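Local coordinates for protein BIM1 (Saccharomyces cerevisiae, PDB 2QJX), which binds microtubules at their plus ends, the part present here being its calponin-homology domain, at residues Ala61-Gln73 and Val85-Asn98. Sequence-based numbering, arbitrary orientation.
Sequences AEYEFQTNYKILQ and VYVDKLIRCKFQDN
The F65 ring meets I91 at its edge, where CG1 of I91 lies in the ring plane; the shortest approach of the pair is from F65 CB to I91 CG1, 3.7 Å. One face of that ring, near its rim, carries the carbonyl O of A61 and the CA of E62, from its own helix start. Obliquely to it sits the sulfur of C93, 5.3 Å from the ring centroid, a Cys sulfur-aromatic contact. The Y69 ring is approached obliquely by three residues: V87 CG1 comes to 3.6 Å of Y69 CG, I91 lies by CE1, and L90 CB reaches within 3.4 Å of Y69 OH. With CG anti to the carbonyl carbon (chi1 -78°), the tyrosine reaches across to the short helix 87-90, and its hydroxyl hydrogen-bonds the carbonyl O of G34. Replacing it with an alanine would probably open a gap between V87, L90 and I91 and leave that carbonyl without its partner. Around this centre, Q66 brings NE2 to V87 CG1 and OE1 to I91 CD1, while Q73 lies against V87 CG2. The ND2 of N98 donates in the carbonyl plane to L90 O (3.2 Å, 166°) and also to K94 O, tying L90 to the start of helix 95-112, while its OD1 is hydrogen-bonded to the Y39 hydroxyl. No direct hydrogen bond joins the two segments; one water bridges E62 OE1 and I91 O. Helix 62-78 of the calponin-homology fold is thus joined to segment 85-98 chiefly by apolar contact, with polar groups at its margins.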
ATOM      1  N   ALA A  61     -10.848  -7.450  -9.356  1.00 26.73           N
ATOM      2  CA  ALA A  61     -10.357  -7.836 -10.682  1.00 23.75           C
ATOM      3  C   ALA A  61      -8.902  -7.407 -10.892  1.00 22.82           C
ATOM      4  O   ALA A  61      -8.522  -6.283 -10.563  1.00 19.54           O
ATOM      5  CB  ALA A  61     -11.244  -7.223 -11.755  1.00 24.72           C
ATOM      6  N   GLU A  62      -8.093  -8.297 -11.460  1.00 21.93           N
ATOM      7  CA  GLU A  62      -6.683  -7.998 -11.672  1.00 21.76           C
ATOM      8  C   GLU A  62      -6.377  -6.745 -12.482  1.00 21.11           C
ATOM      9  O   GLU A  62      -5.376  -6.076 -12.225  1.00 19.66           O
ATOM     10  CB  GLU A  62      -5.963  -9.183 -12.320  1.00 23.89           C
ATOM     11  CG  GLU A  62      -4.487  -8.891 -12.561  1.00 26.93           C
ATOM     12  CD  GLU A  62      -3.732 -10.060 -13.145  1.00 30.83           C
ATOM     13  OE1 GLU A  62      -3.612 -11.097 -12.457  1.00 32.70           O
ATOM     14  OE2 GLU A  62      -3.255  -9.935 -14.291  1.00 29.82           O
ATOM     15  N   TYR A  63      -7.216  -6.417 -13.458  1.00 19.02           N
ATOM     16  CA  TYR A  63      -6.946  -5.236 -14.264  1.00 19.53           C
ATOM     17  C   TYR A  63      -7.007  -3.987 -13.394  1.00 19.45           C
ATOM     18  O   TYR A  63      -6.369  -2.980 -13.699  1.00 19.79           O
ATOM     19  CB  TYR A  63      -7.926  -5.147 -15.445  1.00 22.86           C
ATOM     20  CG  TYR A  63      -9.249  -4.481 -15.157  1.00 25.67           C
ATOM     21  CD1 TYR A  63      -9.368  -3.091 -15.169  1.00 28.42           C
ATOM     22  CD2 TYR A  63     -10.390  -5.237 -14.900  1.00 26.65           C
ATOM     23  CE1 TYR A  63     -10.592  -2.473 -14.939  1.00 30.49           C
ATOM     24  CE2 TYR A  63     -11.615  -4.631 -14.666  1.00 28.41           C
ATOM     25  CZ  TYR A  63     -11.711  -3.248 -14.688  1.00 30.11           C
ATOM     26  OH  TYR A  63     -12.926  -2.642 -14.466  1.00 33.17           O
ATOM     27  N   GLU A  64      -7.765  -4.065 -12.303  1.00 18.44           N
ATOM     28  CA  GLU A  64      -7.878  -2.950 -11.373  1.00 17.90           C
ATOM     29  C   GLU A  64      -6.625  -2.885 -10.499  1.00 17.03           C
ATOM     30  O   GLU A  64      -6.175  -1.796 -10.146  1.00 18.95           O
ATOM     31  CB  GLU A  64      -9.133  -3.098 -10.498  1.00 20.71           C
ATOM     32  CG  GLU A  64     -10.437  -2.999 -11.289  1.00 21.94           C
ATOM     33  CD  GLU A  64     -11.669  -3.169 -10.420  1.00 24.61           C
ATOM     34  OE1 GLU A  64     -11.778  -4.208  -9.738  1.00 25.64           O
ATOM     35  OE2 GLU A  64     -12.527  -2.260 -10.422  1.00 29.48           O
ATOM     36  N   PHE A  65      -6.059  -4.043 -10.153  1.00 17.00           N
ATOM     37  CA  PHE A  65      -4.840  -4.068  -9.342  1.00 16.88           C
ATOM     38  C   PHE A  65      -3.737  -3.391 -10.144  1.00 17.33           C
ATOM     39  O   PHE A  65      -2.881  -2.690  -9.592  1.00 14.32           O
ATOM     40  CB  PHE A  65      -4.361  -5.497  -9.041  1.00 17.72           C
ATOM     41  CG  PHE A  65      -5.395  -6.392  -8.412  1.00 18.44           C
ATOM     42  CD1 PHE A  65      -6.559  -5.875  -7.849  1.00 17.71           C
ATOM     43  CD2 PHE A  65      -5.182  -7.767  -8.366  1.00 18.72           C
ATOM     44  CE1 PHE A  65      -7.498  -6.717  -7.250  1.00 18.39           C
ATOM     45  CE2 PHE A  65      -6.110  -8.618  -7.772  1.00 20.99           C
ATOM     46  CZ  PHE A  65      -7.273  -8.092  -7.213  1.00 20.44           C
ATOM     47  N   GLN A  66      -3.753  -3.626 -11.453  1.00 15.95           N
ATOM     48  CA  GLN A  66      -2.751  -3.059 -12.348  1.00 18.78           C
ATOM     49  C   GLN A  66      -2.715  -1.540 -12.241  1.00 18.13           C
ATOM     50  O   GLN A  66      -1.638  -0.937 -12.265  1.00 18.25           O
ATOM     51  CB  GLN A  66      -3.029  -3.465 -13.796  1.00 19.72           C
ATOM     52  CG  GLN A  66      -1.793  -3.421 -14.686  1.00 24.57           C
ATOM     53  CD  GLN A  66      -0.818  -4.555 -14.392  1.00 25.31           C
ATOM     54  OE1 GLN A  66      -1.171  -5.732 -14.486  1.00 28.09           O
ATOM     55  NE2 GLN A  66       0.412  -4.204 -14.041  1.00 25.92           N
ATOM     56  N   THR A  67      -3.894  -0.933 -12.130  1.00 18.13           N
ATOM     57  CA  THR A  67      -4.018   0.515 -12.002  1.00 18.55           C
ATOM     58  C   THR A  67      -3.400   0.973 -10.688  1.00 17.50           C
ATOM     59  O   THR A  67      -2.727   2.005 -10.631  1.00 15.40           O
ATOM     60  CB  THR A  67      -5.498   0.954 -12.040  1.00 21.08           C
ATOM     61  OG1 THR A  67      -5.998   0.819 -13.373  1.00 24.70           O
ATOM     62  CG2 THR A  67      -5.648   2.405 -11.591  1.00 24.90           C
ATOM     63  N   ASN A  68      -3.627   0.205  -9.627  1.00 15.67           N
ATOM     64  CA  ASN A  68      -3.068   0.563  -8.332  1.00 15.22           C
ATOM     65  C   ASN A  68      -1.553   0.547  -8.397  1.00 14.92           C
ATOM     66  O   ASN A  68      -0.889   1.441  -7.875  1.00 13.83           O
ATOM     67  CB  ASN A  68      -3.551  -0.399  -7.247  1.00 12.82           C
ATOM     68  CG  ASN A  68      -5.043  -0.313  -7.027  1.00 14.30           C
ATOM     69  OD1 ASN A  68      -5.670   0.688  -7.375  1.00 15.03           O
ATOM     70  ND2 ASN A  68      -5.619  -1.352  -6.433  1.00 13.93           N
ATOM     71  N   TYR A  69      -1.000  -0.464  -9.052  1.00 12.98           N
ATOM     72  CA  TYR A  69       0.446  -0.554  -9.163  1.00 14.51           C
ATOM     73  C   TYR A  69       1.050   0.541 -10.039  1.00 13.99           C
ATOM     74  O   TYR A  69       2.166   0.994  -9.789  1.00 15.48           O
ATOM     75  CB  TYR A  69       0.852  -1.946  -9.655  1.00 12.32           C
ATOM     76  CG  TYR A  69       0.796  -2.969  -8.549  1.00 15.17           C
ATOM     77  CD1 TYR A  69      -0.215  -3.930  -8.500  1.00 13.76           C
ATOM     78  CD2 TYR A  69       1.724  -2.934  -7.511  1.00 12.73           C
ATOM     79  CE1 TYR A  69      -0.298  -4.826  -7.436  1.00 14.25           C
ATOM     80  CE2 TYR A  69       1.649  -3.823  -6.446  1.00 15.57           C
ATOM     81  CZ  TYR A  69       0.637  -4.762  -6.412  1.00 16.25           C
ATOM     82  OH  TYR A  69       0.560  -5.623  -5.343  1.00 14.77           O
ATOM     83  N   LYS A  70       0.327   0.989 -11.056  1.00 16.54           N
ATOM     84  CA  LYS A  70       0.858   2.056 -11.888  1.00 16.98           C
ATOM     85  C   LYS A  70       0.863   3.353 -11.074  1.00 17.01           C
ATOM     86  O   LYS A  70       1.760   4.187 -11.215  1.00 15.13           O
ATOM     87  CB  LYS A  70       0.036   2.181 -13.174  1.00 21.67           C
ATOM     88  CG  LYS A  70       0.303   1.001 -14.103  1.00 27.59           C
ATOM     89  CD  LYS A  70      -0.389   1.101 -15.452  1.00 32.28           C
ATOM     90  CE  LYS A  70       0.036  -0.069 -16.340  1.00 33.90           C
ATOM     91  NZ  LYS A  70      -0.731  -0.147 -17.615  1.00 34.77           N
ATOM     92  N   ILE A  71      -0.127   3.502 -10.202  1.00 14.49           N
ATOM     93  CA  ILE A  71      -0.208   4.673  -9.331  1.00 13.97           C
ATOM     94  C   ILE A  71       0.940   4.596  -8.327  1.00 13.42           C
ATOM     95  O   ILE A  71       1.584   5.605  -8.037  1.00 12.43           O
ATOM     96  CB  ILE A  71      -1.560   4.717  -8.571  1.00 12.72           C
ATOM     97  CG1 ILE A  71      -2.682   5.119  -9.534  1.00 12.60           C
ATOM     98  CG2 ILE A  71      -1.481   5.707  -7.399  1.00 12.96           C
ATOM     99  CD1 ILE A  71      -4.101   4.943  -8.967  1.00 12.33           C
ATOM    100  N   LEU A  72       1.197   3.397  -7.801  1.00 13.05           N
ATOM    101  CA  LEU A  72       2.282   3.203  -6.838  1.00 13.63           C
ATOM    102  C   LEU A  72       3.626   3.476  -7.508  1.00 14.91           C
ATOM    103  O   LEU A  72       4.490   4.158  -6.951  1.00 15.41           O
ATOM    104  CB  LEU A  72       2.269   1.768  -6.292  1.00 13.71           C
ATOM    105  CG  LEU A  72       3.267   1.459  -5.173  1.00 12.54           C
ATOM    106  CD1 LEU A  72       2.840   2.185  -3.910  1.00 12.08           C
ATOM    107  CD2 LEU A  72       3.323  -0.050  -4.912  1.00 15.83           C
ATOM    108  N   GLN A  73       3.807   2.942  -8.712  1.00 14.17           N
ATOM    109  CA  GLN A  73       5.054   3.154  -9.428  1.00 16.76           C
ATOM    110  C   GLN A  73       5.279   4.630  -9.724  1.00 15.80           C
ATOM    111  O   GLN A  73       6.404   5.116  -9.626  1.00 15.45           O
ATOM    112  CB  GLN A  73       5.069   2.337 -10.724  1.00 19.98           C
ATOM    113  CG  GLN A  73       5.453   0.880 -10.499  1.00 24.84           C
ATOM    114  CD  GLN A  73       5.350   0.038 -11.754  1.00 29.36           C
ATOM    115  OE1 GLN A  73       6.238  -0.763 -12.052  1.00 31.67           O
ATOM    116  NE2 GLN A  73       4.257   0.201 -12.490  1.00 31.12           N
ATOM    117  N   VAL A  85      10.041  -2.360  -7.452  1.00 24.10           N
ATOM    118  CA  VAL A  85       8.652  -2.777  -7.310  1.00 26.37           C
ATOM    119  C   VAL A  85       8.337  -3.746  -8.447  1.00 27.67           C
ATOM    120  O   VAL A  85       8.083  -3.329  -9.575  1.00 29.18           O
ATOM    121  CB  VAL A  85       7.685  -1.577  -7.410  1.00 26.06           C
ATOM    122  CG1 VAL A  85       6.271  -2.027  -7.093  1.00 26.34           C
ATOM    123  CG2 VAL A  85       8.121  -0.471  -6.466  1.00 24.04           C
ATOM    124  N   TYR A  86       8.358  -5.040  -8.149  1.00 28.65           N
ATOM    125  CA  TYR A  86       8.085  -6.053  -9.163  1.00 30.50           C
ATOM    126  C   TYR A  86       6.599  -6.386  -9.182  1.00 28.19           C
ATOM    127  O   TYR A  86       6.157  -7.346  -8.555  1.00 29.85           O
ATOM    128  CB  TYR A  86       8.896  -7.314  -8.872  1.00 32.71           C
ATOM    129  CG  TYR A  86      10.353  -7.043  -8.567  1.00 36.60           C
ATOM    130  CD1 TYR A  86      11.174  -6.382  -9.483  1.00 37.92           C
ATOM    131  CD2 TYR A  86      10.915  -7.462  -7.365  1.00 38.52           C
ATOM    132  CE1 TYR A  86      12.524  -6.151  -9.206  1.00 38.72           C
ATOM    133  CE2 TYR A  86      12.262  -7.237  -7.079  1.00 40.35           C
ATOM    134  CZ  TYR A  86      13.060  -6.585  -8.002  1.00 40.08           C
ATOM    135  OH  TYR A  86      14.395  -6.386  -7.717  1.00 40.28           O
ATOM    136  N   VAL A  87       5.836  -5.579  -9.908  1.00 27.78           N
ATOM    137  CA  VAL A  87       4.391  -5.754 -10.008  1.00 27.58           C
ATOM    138  C   VAL A  87       4.003  -7.180 -10.373  1.00 28.09           C
ATOM    139  O   VAL A  87       3.133  -7.775  -9.742  1.00 27.47           O
ATOM    140  CB  VAL A  87       3.800  -4.791 -11.055  1.00 27.33           C
ATOM    141  CG1 VAL A  87       2.298  -4.982 -11.156  1.00 26.74           C
ATOM    142  CG2 VAL A  87       4.136  -3.354 -10.674  1.00 28.10           C
ATOM    143  N   ASP A  88       4.657  -7.721 -11.395  1.00 29.47           N
ATOM    144  CA  ASP A  88       4.392  -9.075 -11.862  1.00 30.98           C
ATOM    145  C   ASP A  88       4.388 -10.116 -10.746  1.00 29.98           C
ATOM    146  O   ASP A  88       3.622 -11.080 -10.794  1.00 30.51           O
ATOM    147  CB  ASP A  88       5.414  -9.447 -12.942  1.00 35.46           C
ATOM    148  CG  ASP A  88       6.752  -8.758 -12.735  1.00 39.25           C
ATOM    149  OD1 ASP A  88       7.459  -9.098 -11.763  1.00 40.68           O
ATOM    150  OD2 ASP A  88       7.092  -7.863 -13.539  1.00 42.54           O
ATOM    151  N   LYS A  89       5.235  -9.919  -9.738  1.00 28.94           N
ATOM    152  CA  LYS A  89       5.312 -10.848  -8.614  1.00 27.20           C
ATOM    153  C   LYS A  89       4.247 -10.585  -7.549  1.00 25.54           C
ATOM    154  O   LYS A  89       3.631 -11.513  -7.022  1.00 26.14           O
ATOM    155  CB  LYS A  89       6.695 -10.774  -7.957  1.00 29.41           C
ATOM    156  CG  LYS A  89       7.761 -11.656  -8.590  1.00 34.09           C
ATOM    157  CD  LYS A  89       8.184 -11.165  -9.957  1.00 38.31           C
ATOM    158  CE  LYS A  89       9.299 -12.033 -10.527  1.00 40.12           C
ATOM    159  NZ  LYS A  89       9.785 -11.532 -11.844  1.00 43.19           N
ATOM    160  N   LEU A  90       4.029  -9.310  -7.247  1.00 22.52           N
ATOM    161  CA  LEU A  90       3.071  -8.895  -6.224  1.00 20.23           C
ATOM    162  C   LEU A  90       1.597  -9.032  -6.601  1.00 20.92           C
ATOM    163  O   LEU A  90       0.766  -9.450  -5.786  1.00 19.49           O
ATOM    164  CB  LEU A  90       3.343  -7.437  -5.847  1.00 19.49           C
ATOM    165  CG  LEU A  90       4.721  -7.118  -5.261  1.00 20.13           C
ATOM    166  CD1 LEU A  90       4.934  -5.612  -5.251  1.00 22.24           C
ATOM    167  CD2 LEU A  90       4.827  -7.691  -3.858  1.00 21.45           C
ATOM    168  N   ILE A  91       1.283  -8.669  -7.838  1.00 19.85           N
ATOM    169  CA  ILE A  91      -0.085  -8.695  -8.331  1.00 22.54           C
ATOM    170  C   ILE A  91      -0.737 -10.078  -8.322  1.00 23.32           C
ATOM    171  O   ILE A  91      -1.961 -10.188  -8.395  1.00 22.84           O
ATOM    172  CB  ILE A  91      -0.142  -8.089  -9.746  1.00 21.07           C
ATOM    173  CG1 ILE A  91      -1.566  -7.637 -10.069  1.00 19.97           C
ATOM    174  CG2 ILE A  91       0.360  -9.099 -10.767  1.00 20.97           C
ATOM    175  CD1 ILE A  91      -1.642  -6.758 -11.307  1.00 18.66           C
ATOM    176  N   ARG A  92       0.068 -11.129  -8.222  1.00 25.35           N
ATOM    177  CA  ARG A  92      -0.486 -12.478  -8.190  1.00 28.52           C
ATOM    178  C   ARG A  92      -0.937 -12.847  -6.784  1.00 28.12           C
ATOM    179  O   ARG A  92      -1.422 -13.955  -6.540  1.00 28.47           O
ATOM    180  CB  ARG A  92       0.534 -13.501  -8.702  1.00 32.05           C
ATOM    181  CG  ARG A  92       0.668 -13.523 -10.219  1.00 37.44           C
ATOM    182  CD  ARG A  92       1.417 -14.764 -10.687  1.00 41.58           C
ATOM    183  NE  ARG A  92       1.386 -14.917 -12.140  1.00 47.25           N
ATOM    184  CZ  ARG A  92       1.924 -15.944 -12.795  1.00 48.83           C
ATOM    185  NH1 ARG A  92       2.537 -16.912 -12.126  1.00 50.44           N
ATOM    186  NH2 ARG A  92       1.848 -16.005 -14.118  1.00 49.61           N
ATOM    187  N   CYS A  93      -0.778 -11.904  -5.861  1.00 25.72           N
ATOM    188  CA  CYS A  93      -1.172 -12.092  -4.474  1.00 26.30           C
ATOM    189  C   CYS A  93      -0.454 -13.246  -3.788  1.00 26.87           C
ATOM    190  O   CYS A  93      -1.023 -13.908  -2.924  1.00 27.23           O
ATOM    191  CB  CYS A  93      -2.687 -12.300  -4.381  1.00 26.70           C
ATOM    192  SG  CYS A  93      -3.658 -10.916  -5.012  1.00 26.50           S
ATOM    193  N   LYS A  94       0.792 -13.489  -4.182  1.00 27.09           N
ATOM    194  CA  LYS A  94       1.589 -14.554  -3.579  1.00 27.73           C
ATOM    195  C   LYS A  94       2.071 -14.056  -2.213  1.00 26.03           C
ATOM    196  O   LYS A  94       2.433 -12.889  -2.069  1.00 24.67           O
ATOM    197  CB  LYS A  94       2.780 -14.891  -4.483  1.00 29.91           C
ATOM    198  CG  LYS A  94       3.613 -16.075  -4.010  1.00 36.38           C
ATOM    199  CD  LYS A  94       4.750 -16.388  -4.980  1.00 39.80           C
ATOM    200  CE  LYS A  94       5.608 -17.540  -4.476  1.00 42.63           C
ATOM    201  NZ  LYS A  94       6.707 -17.888  -5.426  1.00 45.05           N
ATOM    202  N   PHE A  95       2.076 -14.939  -1.218  1.00 23.96           N
ATOM    203  CA  PHE A  95       2.481 -14.580   0.143  1.00 22.35           C
ATOM    204  C   PHE A  95       3.876 -13.977   0.332  1.00 20.78           C
ATOM    205  O   PHE A  95       4.018 -12.859   0.828  1.00 19.30           O
ATOM    206  CB  PHE A  95       2.360 -15.800   1.066  1.00 23.05           C
ATOM    207  CG  PHE A  95       2.817 -15.538   2.475  1.00 25.10           C
ATOM    208  CD1 PHE A  95       2.002 -14.858   3.371  1.00 24.93           C
ATOM    209  CD2 PHE A  95       4.083 -15.937   2.894  1.00 25.87           C
ATOM    210  CE1 PHE A  95       2.438 -14.575   4.660  1.00 25.39           C
ATOM    211  CE2 PHE A  95       4.531 -15.659   4.181  1.00 27.03           C
ATOM    212  CZ  PHE A  95       3.708 -14.976   5.068  1.00 26.34           C
ATOM    213  N   GLN A  96       4.902 -14.725  -0.051  1.00 19.50           N
ATOM    214  CA  GLN A  96       6.281 -14.282   0.136  1.00 18.55           C
ATOM    215  C   GLN A  96       6.649 -12.925  -0.459  1.00 19.33           C
ATOM    216  O   GLN A  96       7.265 -12.098   0.219  1.00 17.93           O
ATOM    217  CB  GLN A  96       7.240 -15.353  -0.394  1.00 19.08           C
ATOM    218  CG  GLN A  96       8.676 -15.189   0.067  1.00 19.69           C
ATOM    219  CD  GLN A  96       8.794 -15.104   1.575  1.00 18.58           C
ATOM    220  OE1 GLN A  96       8.080 -15.792   2.304  1.00 19.47           O
ATOM    221  NE2 GLN A  96       9.711 -14.268   2.051  1.00 21.62           N
ATOM    222  N   ASP A  97       6.275 -12.692  -1.714  1.00 17.85           N
ATOM    223  CA  ASP A  97       6.598 -11.435  -2.384  1.00 19.24           C
ATOM    224  C   ASP A  97       5.964 -10.235  -1.681  1.00 19.16           C
ATOM    225  O   ASP A  97       6.608  -9.206  -1.474  1.00 17.41           O
ATOM    226  CB  ASP A  97       6.130 -11.487  -3.837  1.00 20.39           C
ATOM    227  CG  ASP A  97       6.709 -12.672  -4.594  1.00 24.71           C
ATOM    228  OD1 ASP A  97       7.862 -12.586  -5.063  1.00 26.55           O
ATOM    229  OD2 ASP A  97       6.010 -13.698  -4.710  1.00 27.79           O
ATOM    230  N   ASN A  98       4.695 -10.371  -1.321  1.00 19.07           N
ATOM    231  CA  ASN A  98       3.985  -9.296  -0.642  1.00 18.29           C
ATOM    232  C   ASN A  98       4.466  -9.112   0.785  1.00 17.62           C
ATOM    233  O   ASN A  98       4.490  -7.993   1.299  1.00 17.51           O
ATOM    234  CB  ASN A  98       2.488  -9.566  -0.695  1.00 18.37           C
ATOM    235  CG  ASN A  98       1.913  -9.270  -2.058  1.00 18.66           C
ATOM    236  OD1 ASN A  98       1.780  -8.108  -2.437  1.00 19.00           O
ATOM    237  ND2 ASN A  98       1.591 -10.316  -2.816  1.00 19.91           N
TER
HETATM  238  O   HOH W   1      -4.005 -11.440  -9.586  1.00 42.88           O